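Local coordinates for protein putative phosphosugar isomerase (Silicibacter pomeroyi DSS-3, PDB 3FJ1) that is of unproven function but, as a protein with two SIS domains, probably binds a phosphosugar or related carbohydrate derivative, perhaps as an isomerase or aminotransferase, at residues Ser54-Thr59 / Ser220-Leu225; Lys154-Ser159 / Ser315-Val320; Trp195-Val200 / Thr283-Thr288; Ile277-Ala282 / Val291-Val296. All coordinates share one frame; numbering follows the deposited sequence.

Contact 1 of 4, residues Ser54-Thr59 / Ser220-Leu225; sequences SDHVCT and SNEAAL
His56 lays one face of its imidazole on Asn221, in a CH-pi contact where CB of Asn221 sits 3.8 Å from the His56 ring centroid and 23° off the ring normal. With CG anti to the carbonyl carbon (chi1 -58°), His56 carries this ring out to the facing helix. At the ring's edge the contacts are mixed: CD2 of His56 meets CD2 of Leu225 at 3.8 Å and OE1 of Glu222 at 3.7 Å, though that carboxylate pairs with Lys226 in a salt bridge and with Ser53 OG. The two helices run antiparallel (165°) with their axes 9.3 Å apart at closest; each follows the first strand of an SIS sheet, so the contact joins the two SIS domains. Polar bridging falls to one water in the imidazole plane, which bonds His56 ND1 (2.7 Å), Thr59 OG1 (2.8 Å) and, as acceptor, Asn221 ND2 (2.9 Å). Histidine suits this place, flat enough to slip between the helices yet offering the water a nitrogen. A leucine in place of His56 would probably leave that water without one of its three partners. Asn221 OD1 is hydrogen-bonded to Ser237 OG, and Leu225 packs on Pro247 of the second subunit.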
loop_
_atom_site.group_PDB
_atom_site.type_symbol
_atom_site.label_atom_id
_atom_site.label_comp_id
_atom_site.label_asym_id
_atom_site.label_seq_id
_atom_site.Cartn_x
_atom_site.Cartn_y
_atom_site.Cartn_z
ATOM N N SER A 54 -11.664 1.007 4.164
ATOM C CA SER A 54 -11.222 1.548 5.460
ATOM C C SER A 54 -9.729 1.812 5.491
ATOM O O SER A 54 -9.288 2.736 6.155
ATOM C CB SER A 54 -11.642 0.679 6.643
ATOM O OG SER A 54 -13.047 0.681 6.813
ATOM N N ASP A 55 -8.936 1.044 4.762
ATOM C CA ASP A 55 -7.496 1.317 4.726
ATOM C C ASP A 55 -7.142 2.581 3.914
ATOM O O ASP A 55 -6.140 3.209 4.172
ATOM C CB ASP A 55 -6.727 0.096 4.238
ATOM C CG ASP A 55 -5.337 -0.000 4.837
ATOM O OD1 ASP A 55 -5.015 0.699 5.828
ATOM O OD2 ASP A 55 -4.565 -0.812 4.306
ATOM N N HIS A 56 -7.983 2.948 2.939
ATOM C CA HIS A 56 -7.805 4.199 2.185
ATOM C C HIS A 56 -8.125 5.374 3.118
ATOM O O HIS A 56 -7.480 6.426 3.059
ATOM C CB HIS A 56 -8.635 4.213 0.910
ATOM C CG HIS A 56 -8.314 3.069 -0.011
ATOM N ND1 HIS A 56 -7.018 2.631 -0.215
ATOM C CD2 HIS A 56 -9.100 2.301 -0.803
ATOM C CE1 HIS A 56 -7.034 1.609 -1.051
ATOM N NE2 HIS A 56 -8.277 1.422 -1.466
ATOM N N VAL A 57 -9.090 5.174 4.018
ATOM C CA VAL A 57 -9.356 6.144 5.058
ATOM C C VAL A 57 -8.106 6.315 5.906
ATOM O O VAL A 57 -7.696 7.420 6.240
ATOM C CB VAL A 57 -10.545 5.757 5.924
ATOM C CG1 VAL A 57 -10.675 6.802 7.076
ATOM C CG2 VAL A 57 -11.826 5.666 5.059
ATOM N N CYS A 58 -7.504 5.199 6.283
ATOM C CA CYS A 58 -6.278 5.233 7.091
ATOM C C CYS A 58 -5.111 5.950 6.373
ATOM O O CYS A 58 -4.377 6.729 6.979
ATOM C CB CYS A 58 -5.908 3.845 7.528
ATOM S SG CYS A 58 -6.963 3.229 8.886
ATOM N N THR A 59 -4.976 5.729 5.074
ATOM C CA THR A 59 -3.962 6.458 4.320
ATOM C C THR A 59 -4.208 7.962 4.398
ATOM O O THR A 59 -3.284 8.738 4.661
ATOM C CB THR A 59 -3.936 6.000 2.863
ATOM O OG1 THR A 59 -3.635 4.596 2.825
ATOM C CG2 THR A 59 -2.909 6.823 2.023
ATOM N N SER A 220 -7.576 9.048 -4.455
ATOM C CA SER A 220 -7.275 8.458 -5.752
ATOM C C SER A 220 -7.360 6.908 -5.635
ATOM O O SER A 220 -7.917 6.223 -6.500
ATOM C CB SER A 220 -5.882 8.898 -6.227
ATOM O OG SER A 220 -5.598 8.365 -7.514
ATOM N N ASN A 221 -6.845 6.366 -4.548
ATOM C CA ASN A 221 -6.861 4.907 -4.315
ATOM C C ASN A 221 -8.311 4.434 -4.117
ATOM O O ASN A 221 -8.746 3.417 -4.641
ATOM C CB ASN A 221 -6.048 4.546 -3.050
ATOM C CG ASN A 221 -4.553 4.714 -3.232
ATOM O OD1 ASN A 221 -4.077 4.956 -4.347
ATOM N ND2 ASN A 221 -3.807 4.588 -2.149
ATOM N N GLU A 222 -9.053 5.186 -3.321
ATOM C CA GLU A 222 -10.481 4.882 -3.040
ATOM C C GLU A 222 -11.297 4.917 -4.327
ATOM O O GLU A 222 -12.147 4.058 -4.554
ATOM C CB GLU A 222 -11.026 5.905 -2.017
ATOM C CG GLU A 222 -12.571 5.987 -1.796
ATOM C CD GLU A 222 -13.234 4.737 -1.219
ATOM O OE1 GLU A 222 -12.523 3.784 -0.868
ATOM O OE2 GLU A 222 -14.507 4.713 -1.128
ATOM N N ALA A 223 -11.025 5.915 -5.160
ATOM C CA ALA A 223 -11.736 6.098 -6.430
ATOM C C ALA A 223 -11.551 4.874 -7.351
ATOM O O ALA A 223 -12.533 4.334 -7.885
ATOM C CB ALA A 223 -11.270 7.378 -7.108
ATOM N N ALA A 224 -10.308 4.414 -7.505
ATOM C CA ALA A 224 -10.052 3.221 -8.320
ATOM C C ALA A 224 -10.787 1.992 -7.740
ATOM O O ALA A 224 -11.405 1.238 -8.486
ATOM C CB ALA A 224 -8.569 2.953 -8.508
ATOM N N LEU A 225 -10.759 1.832 -6.420
ATOM C CA LEU A 225 -11.441 0.722 -5.773
ATOM C C LEU A 225 -12.936 0.722 -6.096
ATOM O O LEU A 225 -13.482 -0.276 -6.592
ATOM C CB LEU A 225 -11.241 0.770 -4.255
ATOM C CG LEU A 225 -12.043 -0.252 -3.437
ATOM C CD1 LEU A 225 -11.728 -1.674 -3.939
ATOM C CD2 LEU A 225 -11.800 -0.120 -1.938
HETATM O O HOH W 1 -4.518 3.523 0.424
#

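Contact 2 of 4, residues Lys154-Ser159 / Ser315-Val320; sequences KTFVTS and SFYSMV
Tyr317 reaches from helix 308-326 to Phe156 and Val157 on helix 153-171, and its ring and hydroxyl carry nearly all of the contact. It starts with CB directed at the facing helix; CG stands anti to the carbonyl carbon (chi1 -70°), which sends the ring across to the other helix. Along one rim of the ring, CE2 meets CG2 of Val157 at 4.2 Å, close to the plane of the tyrosine, as the two side chains slide past each other in opposite directions. The tip comes last. Tyr317 OH sits 3.3 Å from Phe156 CB and 3.4 Å from Phe156 CD2, approaching the phenylalanine obliquely while the two side chains cross at about a right angle. A tyrosine fits here because its ring is long enough to reach the facing helix through a buried, largely apolar region, while its hydroxyl is satisfied by a hydrogen bond to OE2 of Glu222, on helix 217-231. Phe156 lies beside that polar tip; Val157, which also touches Ile16 and Val20 of helix 8-41, lies at the CE2 edge. Next to them, Thr158 and Ser159 turn their hydroxyls back on their own helix: Thr158 OG1 donates to Lys154 O at 2.7 Å, and Ser159 OG and Ser159 N reach Thr155 O from opposite faces of the carbonyl plane. Each of the two helices follows the last strand of its parallel sheet, so the contact is an interface between the helical layers of two SIS domains, each an alpha-beta-alpha fold.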
loop_
_atom_site.group_PDB
_atom_site.type_symbol
_atom_site.label_atom_id
_atom_site.label_comp_id
_atom_site.label_asym_id
_atom_site.label_seq_id
_atom_site.Cartn_x
_atom_site.Cartn_y
_atom_site.Cartn_z
ATOM N N LYS A 154 -21.055 6.614 2.225
ATOM C CA LYS A 154 -21.224 7.277 3.502
ATOM C C LYS A 154 -20.153 6.839 4.500
ATOM O O LYS A 154 -19.614 7.651 5.251
ATOM C CB LYS A 154 -22.606 6.979 4.080
ATOM C CG LYS A 154 -23.717 7.600 3.300
ATOM C CD LYS A 154 -25.079 7.460 4.019
ATOM C CE LYS A 154 -25.544 6.017 4.238
ATOM N NZ LYS A 154 -26.843 6.038 4.999
ATOM N N THR A 155 -19.916 5.537 4.538
ATOM C CA THR A 155 -18.914 4.968 5.423
ATOM C C THR A 155 -17.542 5.581 5.148
ATOM O O THR A 155 -16.836 5.961 6.076
ATOM C CB THR A 155 -18.873 3.433 5.291
ATOM O OG1 THR A 155 -20.053 2.881 5.898
ATOM C CG2 THR A 155 -17.650 2.853 6.005
ATOM N N PHE A 156 -17.140 5.656 3.876
ATOM C CA PHE A 156 -15.843 6.295 3.573
ATOM C C PHE A 156 -15.773 7.757 4.073
ATOM O O PHE A 156 -14.847 8.140 4.795
ATOM C CB PHE A 156 -15.532 6.252 2.079
ATOM C CG PHE A 156 -14.188 6.828 1.764
ATOM C CD1 PHE A 156 -13.067 6.039 1.817
ATOM C CD2 PHE A 156 -14.026 8.189 1.551
ATOM C CE1 PHE A 156 -11.815 6.557 1.566
ATOM C CE2 PHE A 156 -12.747 8.736 1.293
ATOM C CZ PHE A 156 -11.631 7.900 1.321
ATOM N N VAL A 157 -16.759 8.554 3.680
ATOM C CA VAL A 157 -16.768 9.991 4.010
ATOM C C VAL A 157 -16.817 10.228 5.500
ATOM O O VAL A 157 -15.975 10.947 6.020
ATOM C CB VAL A 157 -17.871 10.762 3.245
ATOM C CG1 VAL A 157 -17.942 12.202 3.725
ATOM C CG2 VAL A 157 -17.601 10.709 1.719
ATOM N N THR A 158 -17.767 9.603 6.194
ATOM C CA THR A 158 -17.910 9.783 7.643
ATOM C C THR A 158 -16.730 9.224 8.456
ATOM O O THR A 158 -16.354 9.814 9.471
ATOM C CB THR A 158 -19.235 9.207 8.198
ATOM O OG1 THR A 158 -19.321 7.803 7.940
ATOM C CG2 THR A 158 -20.457 9.948 7.601
ATOM N N SER A 159 -16.145 8.115 8.008
ATOM C CA SER A 159 -14.935 7.576 8.663
ATOM C C SER A 159 -13.816 8.630 8.638
ATOM O O SER A 159 -13.149 8.916 9.660
ATOM C CB SER A 159 -14.481 6.266 8.011
ATOM O OG SER A 159 -15.397 5.187 8.275
ATOM N N SER A 315 -17.727 14.129 -5.588
ATOM C CA SER A 315 -17.944 14.407 -7.014
ATOM C C SER A 315 -17.649 13.152 -7.864
ATOM O O SER A 315 -18.369 12.836 -8.817
ATOM C CB SER A 315 -17.128 15.600 -7.469
ATOM O OG SER A 315 -17.627 16.812 -6.876
ATOM N N PHE A 316 -16.585 12.447 -7.509
ATOM C CA PHE A 316 -16.243 11.216 -8.219
ATOM C C PHE A 316 -17.362 10.181 -8.097
ATOM O O PHE A 316 -17.724 9.533 -9.088
ATOM C CB PHE A 316 -14.923 10.628 -7.690
ATOM C CG PHE A 316 -14.571 9.296 -8.313
ATOM C CD1 PHE A 316 -13.957 9.238 -9.529
ATOM C CD2 PHE A 316 -14.864 8.109 -7.676
ATOM C CE1 PHE A 316 -13.640 8.009 -10.098
ATOM C CE2 PHE A 316 -14.565 6.893 -8.252
ATOM C CZ PHE A 316 -13.954 6.841 -9.441
ATOM N N TYR A 317 -17.856 9.985 -6.873
ATOM C CA TYR A 317 -18.925 9.014 -6.619
ATOM C C TYR A 317 -20.138 9.310 -7.499
ATOM O O TYR A 317 -20.762 8.421 -8.086
ATOM C CB TYR A 317 -19.366 9.049 -5.153
ATOM C CG TYR A 317 -18.386 8.512 -4.104
ATOM C CD1 TYR A 317 -17.528 7.441 -4.365
ATOM C CD2 TYR A 317 -18.413 9.022 -2.810
ATOM C CE1 TYR A 317 -16.679 6.938 -3.368
ATOM C CE2 TYR A 317 -17.565 8.523 -1.813
ATOM C CZ TYR A 317 -16.717 7.481 -2.100
ATOM O OH TYR A 317 -15.883 7.012 -1.083
ATOM N N SER A 318 -20.467 10.594 -7.540
ATOM C CA SER A 318 -21.558 11.119 -8.342
ATOM C C SER A 318 -21.320 10.840 -9.840
ATOM O O SER A 318 -22.220 10.380 -10.522
ATOM C CB SER A 318 -21.719 12.617 -8.058
ATOM O OG SER A 318 -22.739 13.172 -8.875
HETATM N N MSE A 319 -20.108 11.080 -10.337
HETATM C CA MSE A 319 -19.762 10.748 -11.734
HETATM C C MSE A 319 -19.971 9.247 -12.030
HETATM O O MSE A 319 -20.652 8.867 -13.016
HETATM C CB MSE A 319 -18.338 11.179 -12.066
HETATM C CG MSE A 319 -17.889 10.978 -13.510
HETATM SE SE MSE A 319 -17.365 9.134 -13.903
HETATM C CE MSE A 319 -15.624 9.165 -12.974
ATOM N N VAL A 320 -19.451 8.399 -11.132
ATOM C CA VAL A 320 -19.553 6.927 -11.304
ATOM C C VAL A 320 -21.017 6.466 -11.300
ATOM O O VAL A 320 -21.421 5.671 -12.144
ATOM C CB VAL A 320 -18.725 6.181 -10.244
ATOM C CG1 VAL A 320 -19.017 4.653 -10.235
ATOM C CG2 VAL A 320 -17.193 6.441 -10.471
#

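Contact 3 of 4, residues Trp195-Val200 / Thr283-Thr288; sequences WPEMRV and TVFATT
Trp195 O accepts two backbone bonds at the start of helix 196-204, from Arg199 N at 3.2 Å and, more weakly, from Met198 N, with Trp195 itself in the N-cap position. Its indole reaches the turn after strand 284-286, where CZ2 meets Thr287 CG2 at 3.8 Å, while NE1 is hydrogen-bonded to Glu298 O. Phe285 receives Glu197 and Met198. On the strand Val284 and Ala286 point away, and Phe285 points at helix 196-204, which packs on part of this face of the second SIS domain's parallel sheet and leads into its first strand, 208-212. A broad, flat phenylalanine suits this position, offering a face to Met198 CA and carbon surface to Glu197. The selenium of selenomethionine Met198 makes an oblique Met-aromatic contact, 4.6 Å from the Phe285 ring centroid; a second conformer makes its exact place doubtful. Glu197 adds its aliphatic part: with chi1 at 63°, CG is wedged between backbone N and carbonyl carbon, 3.4 Å from Phe285 CE2. Were Phe285 an alanine, a gap would be likely to open under the helix, leaving Glu197 CG and the Met198 backbone without the ring they lie against. Thr287 OG1, in an inverse gamma turn, is hydrogen-bonded to Ala261 N.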
loop_
_atom_site.group_PDB
_atom_site.type_symbol
_atom_site.label_atom_id
_atom_site.label_comp_id
_atom_site.label_asym_id
_atom_site.label_seq_id
_atom_site.Cartn_x
_atom_site.Cartn_y
_atom_site.Cartn_z
ATOM N N TRP A 195 -19.485 15.362 -13.888
ATOM C CA TRP A 195 -18.423 15.256 -14.896
ATOM C C TRP A 195 -18.802 14.525 -16.177
ATOM O O TRP A 195 -18.151 13.534 -16.547
ATOM C CB TRP A 195 -17.152 14.617 -14.295
ATOM C CG TRP A 195 -16.542 15.362 -13.141
ATOM C CD1 TRP A 195 -16.565 16.712 -12.937
ATOM C CD2 TRP A 195 -15.752 14.813 -12.069
ATOM N NE1 TRP A 195 -15.888 17.026 -11.806
ATOM C CE2 TRP A 195 -15.360 15.887 -11.254
ATOM C CE3 TRP A 195 -15.330 13.525 -11.735
ATOM C CZ2 TRP A 195 -14.580 15.717 -10.093
ATOM C CZ3 TRP A 195 -14.578 13.354 -10.590
ATOM C CH2 TRP A 195 -14.207 14.453 -9.778
ATOM N N PRO A 196 -19.794 15.052 -16.907
ATOM C CA PRO A 196 -20.272 14.398 -18.150
ATOM C C PRO A 196 -19.186 14.094 -19.195
ATOM O O PRO A 196 -19.239 13.058 -19.852
ATOM C CB PRO A 196 -21.314 15.386 -18.704
ATOM C CG PRO A 196 -21.099 16.666 -17.984
ATOM C CD PRO A 196 -20.490 16.334 -16.645
ATOM N N GLU A 197 -18.225 14.993 -19.332
ATOM C CA GLU A 197 -17.104 14.822 -20.260
ATOM C C GLU A 197 -16.273 13.578 -19.902
ATOM O O GLU A 197 -15.815 12.871 -20.792
ATOM C CB GLU A 197 -16.244 16.085 -20.311
ATOM C CG GLU A 197 -15.543 16.477 -18.981
ATOM C CD GLU A 197 -16.495 17.009 -17.862
ATOM O OE1 GLU A 197 -17.712 17.154 -18.048
ATOM O OE2 GLU A 197 -16.024 17.292 -16.807
HETATM N N MSE A 198 -16.103 13.279 -18.604
HETATM C CA MSE A 198 -15.399 12.068 -18.194
HETATM C C MSE A 198 -16.235 10.827 -18.519
HETATM O O MSE A 198 -15.712 9.823 -18.927
HETATM C CB MSE A 198 -15.092 12.096 -16.689
HETATM C CG MSE A 198 -14.562 10.781 -16.134
HETATM SE SE MSE A 198 -12.783 10.381 -16.796
HETATM C CE MSE A 198 -11.932 11.777 -15.786
ATOM N N ARG A 199 -17.546 10.913 -18.321
ATOM C CA ARG A 199 -18.413 9.769 -18.571
ATOM C C ARG A 199 -18.338 9.380 -20.067
ATOM O O ARG A 199 -18.251 8.201 -20.413
ATOM C CB ARG A 199 -19.847 10.043 -18.113
ATOM C CG ARG A 199 -19.959 10.573 -16.688
ATOM C CD ARG A 199 -21.318 10.379 -16.041
ATOM N NE ARG A 199 -22.456 10.840 -16.852
ATOM C CZ ARG A 199 -23.009 12.044 -16.805
ATOM N NH1 ARG A 199 -22.540 12.994 -16.037
ATOM N NH2 ARG A 199 -24.046 12.309 -17.574
ATOM N N VAL A 200 -18.370 10.373 -20.951
ATOM C CA VAL A 200 -18.183 10.110 -22.387
ATOM C C VAL A 200 -16.813 9.446 -22.671
ATOM O O VAL A 200 -16.741 8.488 -23.446
ATOM C CB VAL A 200 -18.339 11.406 -23.227
ATOM C CG1 VAL A 200 -17.995 11.153 -24.679
ATOM C CG2 VAL A 200 -19.760 11.925 -23.064
ATOM N N THR A 283 -5.887 11.440 -22.774
ATOM C CA THR A 283 -7.096 12.097 -22.322
ATOM C C THR A 283 -6.986 12.250 -20.813
ATOM O O THR A 283 -7.057 11.266 -20.083
ATOM C CB THR A 283 -8.306 11.253 -22.650
ATOM O OG1 THR A 283 -8.344 11.086 -24.069
ATOM C CG2 THR A 283 -9.565 11.934 -22.172
ATOM N N VAL A 284 -6.757 13.481 -20.366
ATOM C CA VAL A 284 -6.521 13.765 -18.961
ATOM C C VAL A 284 -7.413 14.884 -18.428
ATOM O O VAL A 284 -7.614 15.918 -19.094
ATOM C CB VAL A 284 -5.041 14.162 -18.736
ATOM C CG1 VAL A 284 -4.740 14.244 -17.218
ATOM C CG2 VAL A 284 -4.118 13.191 -19.444
ATOM N N PHE A 285 -7.955 14.651 -17.233
ATOM C CA PHE A 285 -8.817 15.581 -16.510
ATOM C C PHE A 285 -8.210 15.787 -15.124
ATOM O O PHE A 285 -7.575 14.873 -14.576
ATOM C CB PHE A 285 -10.214 14.985 -16.357
ATOM C CG PHE A 285 -10.895 14.607 -17.662
ATOM C CD1 PHE A 285 -10.677 13.359 -18.265
ATOM C CD2 PHE A 285 -11.779 15.488 -18.259
ATOM C CE1 PHE A 285 -11.321 13.027 -19.444
ATOM C CE2 PHE A 285 -12.416 15.157 -19.423
ATOM C CZ PHE A 285 -12.188 13.914 -20.012
ATOM N N ALA A 286 -8.382 16.964 -14.532
ATOM C CA ALA A 286 -7.844 17.183 -13.173
ATOM C C ALA A 286 -8.698 18.163 -12.412
ATOM O O ALA A 286 -9.239 19.076 -13.018
ATOM C CB ALA A 286 -6.391 17.625 -13.218
ATOM N N THR A 287 -8.805 17.988 -11.090
ATOM C CA THR A 287 -9.684 18.810 -10.221
ATOM C C THR A 287 -8.959 20.074 -9.742
ATOM O O THR A 287 -8.839 20.312 -8.552
ATOM C CB THR A 287 -10.188 18.020 -8.983
ATOM O OG1 THR A 287 -9.069 17.676 -8.151
ATOM C CG2 THR A 287 -10.921 16.676 -9.377
ATOM N N THR A 288 -8.500 20.874 -10.686
ATOM C CA THR A 288 -7.768 22.086 -10.388
ATOM C C THR A 288 -7.760 23.000 -11.607
ATOM O O THR A 288 -7.673 22.545 -12.752
ATOM C CB THR A 288 -6.317 21.796 -9.958
ATOM O OG1 THR A 288 -5.566 23.015 -9.959
ATOM C CG2 THR A 288 -5.645 20.783 -10.884
#

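Contact 4 of 4, residues Ile277-Ala282 / Val291-Val296; sequences IAAKGA and VTRARV
Arg293 and Ala278 set the geometry of this contact: the methyl of Ala278 points at the loop that enters strand 295-296, and the aliphatic part of the arginine, in the conformer described, one of two, lies against it, CG of Arg293 3.5 Å from CB of Ala278. That chain begins extended, CG anti to the backbone N (chi1 -170°), then bends at chi2 (94°) and chi3 (75°), so that it curls along the end of the helix. Its guanidinium end meets Ala279 obliquely, NE of Arg293 lying 3.8 Å from Ala279 CB. Ala294 adds its own methyl, CB 4.3 Å from Ala278 CB. A small residue suits position 278, since a longer one would probably crowd the loop backbone: the CA atoms of Ala278 and Ala294 are 5.4 Å apart. Beyond them the helix ends in a Schellman motif at Gly281, whose positive phi, easy for glycine with no side chain, lets the chain leave the helix and run on to strand 284-286. Asp275, about one turn before Ala278, accepts from the backbone N of Thr292, Arg293 and Ala294. The methyl contacts are thus plain van der Waals packing, and Asp275 contributes polar anchoring of the loop to helix 267-279.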
loop_
_atom_site.group_PDB
_atom_site.type_symbol
_atom_site.label_atom_id
_atom_site.label_comp_id
_atom_site.label_asym_id
_atom_site.label_seq_id
_atom_site.Cartn_x
_atom_site.Cartn_y
_atom_site.Cartn_z
ATOM N N ILE A 277 1.237 14.582 -19.197
ATOM C CA ILE A 277 0.527 13.421 -19.714
ATOM C C ILE A 277 -0.363 13.857 -20.907
ATOM O O ILE A 277 -0.329 13.228 -21.993
ATOM C CB ILE A 277 -0.270 12.705 -18.613
ATOM C CG1 ILE A 277 0.672 12.133 -17.539
ATOM C CG2 ILE A 277 -1.129 11.595 -19.231
ATOM C CD1 ILE A 277 -0.047 11.694 -16.302
ATOM N N ALA A 278 -1.127 14.945 -20.732
ATOM C CA ALA A 278 -1.973 15.499 -21.803
ATOM C C ALA A 278 -1.150 15.924 -23.022
ATOM O O ALA A 278 -1.605 15.790 -24.165
ATOM C CB ALA A 278 -2.796 16.693 -21.269
ATOM N N ALA A 279 0.061 16.423 -22.787
ATOM C CA ALA A 279 0.972 16.830 -23.884
ATOM C C ALA A 279 1.467 15.624 -24.730
ATOM O O ALA A 279 1.954 15.799 -25.850
ATOM C CB ALA A 279 2.148 17.647 -23.343
ATOM N N LYS A 280 1.333 14.410 -24.207
ATOM C CA LYS A 280 1.653 13.193 -24.973
ATOM C C LYS A 280 0.461 12.652 -25.772
ATOM O O LYS A 280 0.577 11.609 -26.432
ATOM C CB LYS A 280 2.176 12.118 -24.018
ATOM C CG LYS A 280 3.536 12.483 -23.407
ATOM C CD LYS A 280 3.979 11.497 -22.335
ATOM C CE LYS A 280 5.417 11.779 -21.853
ATOM N NZ LYS A 280 6.375 11.837 -23.036
ATOM N N GLY A 281 -0.667 13.363 -25.723
ATOM C CA GLY A 281 -1.883 13.013 -26.447
ATOM C C GLY A 281 -2.942 12.248 -25.666
ATOM O O GLY A 281 -4.008 11.959 -26.190
ATOM N N ALA A 282 -2.655 11.919 -24.416
ATOM C CA ALA A 282 -3.618 11.222 -23.553
ATOM C C ALA A 282 -4.799 12.103 -23.153
ATOM O O ALA A 282 -4.724 13.333 -23.180
ATOM C CB ALA A 282 -2.919 10.685 -22.301
ATOM N N VAL A 291 -4.223 23.412 -14.266
ATOM C CA VAL A 291 -3.855 22.731 -15.505
ATOM C C VAL A 291 -4.173 23.639 -16.697
ATOM O O VAL A 291 -5.216 24.309 -16.720
ATOM C CB VAL A 291 -4.572 21.380 -15.701
ATOM C CG1 VAL A 291 -4.019 20.347 -14.691
ATOM C CG2 VAL A 291 -6.066 21.536 -15.598
ATOM N N THR A 292 -3.273 23.624 -17.675
ATOM C CA THR A 292 -3.377 24.452 -18.864
ATOM C C THR A 292 -3.576 23.615 -20.133
ATOM O O THR A 292 -3.976 24.162 -21.165
ATOM C CB THR A 292 -2.124 25.331 -18.972
ATOM O OG1 THR A 292 -1.000 24.545 -19.359
ATOM C CG2 THR A 292 -1.813 25.952 -17.608
ATOM N N ARG A 293 -3.315 22.305 -20.047
ATOM C CA ARG A 293 -3.453 21.356 -21.154
ATOM C C ARG A 293 -4.536 20.319 -20.784
ATOM O O ARG A 293 -5.495 20.097 -21.504
ATOM C CB ARG A 293 -2.096 20.669 -21.360
ATOM C CG ARG A 293 -1.952 19.813 -22.610
ATOM C CD ARG A 293 -1.346 20.594 -23.764
ATOM N NE ARG A 293 0.099 20.798 -23.588
ATOM C CZ ARG A 293 0.876 21.453 -24.445
ATOM N NH1 ARG A 293 0.358 21.981 -25.544
ATOM N NH2 ARG A 293 2.179 21.583 -24.205
ATOM N N ALA A 294 -4.358 19.659 -19.638
ATOM C CA ALA A 294 -5.355 18.714 -19.144
ATOM C C ALA A 294 -6.669 19.491 -18.932
ATOM O O ALA A 294 -6.640 20.717 -18.710
ATOM C CB ALA A 294 -4.885 18.056 -17.806
ATOM N N ARG A 295 -7.804 18.808 -19.039
ATOM C CA ARG A 295 -9.099 19.454 -18.891
ATOM C C ARG A 295 -9.391 19.723 -17.423
ATOM O O ARG A 295 -9.070 18.872 -16.585
ATOM C CB ARG A 295 -10.201 18.581 -19.519
ATOM C CG ARG A 295 -9.995 18.371 -21.019
ATOM C CD ARG A 295 -11.144 17.616 -21.683
ATOM N NE ARG A 295 -12.425 18.339 -21.670
ATOM C CZ ARG A 295 -13.563 17.860 -22.188
ATOM N NH1 ARG A 295 -13.584 16.651 -22.760
ATOM N NH2 ARG A 295 -14.685 18.586 -22.136
ATOM N N VAL A 296 -9.963 20.897 -17.108
ATOM C CA VAL A 296 -10.329 21.224 -15.719
ATOM C C VAL A 296 -11.643 20.561 -15.367
ATOM O O VAL A 296 -12.632 20.697 -16.101
ATOM C CB VAL A 296 -10.459 22.747 -15.477
ATOM C CG1 VAL A 296 -10.956 23.017 -14.072
ATOM C CG2 VAL A 296 -9.117 23.438 -15.782
#

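Contacts 1 and 2 lie near the centre of the chain and both join helices of the first SIS domain to helices of the second; they touch where Glu222 and Val57 of contact 1 pack on Phe156 of contact 2. Contact 2 is fully buried and largely aromatic, whereas contact 1, only partly buried, admits a bridging water. Contacts 3 and 4 are peripheral to that interface and involve neighbouring strands of the second sheet, 284-286 and 295-296. Contact 3 is buried, with large aromatic and selenomethionine side chains, and touches contact 2 through Trp195 and Phe316. Contact 4, farthest from the centre, is partly exposed and relies on small alanines and the flank of an arginine.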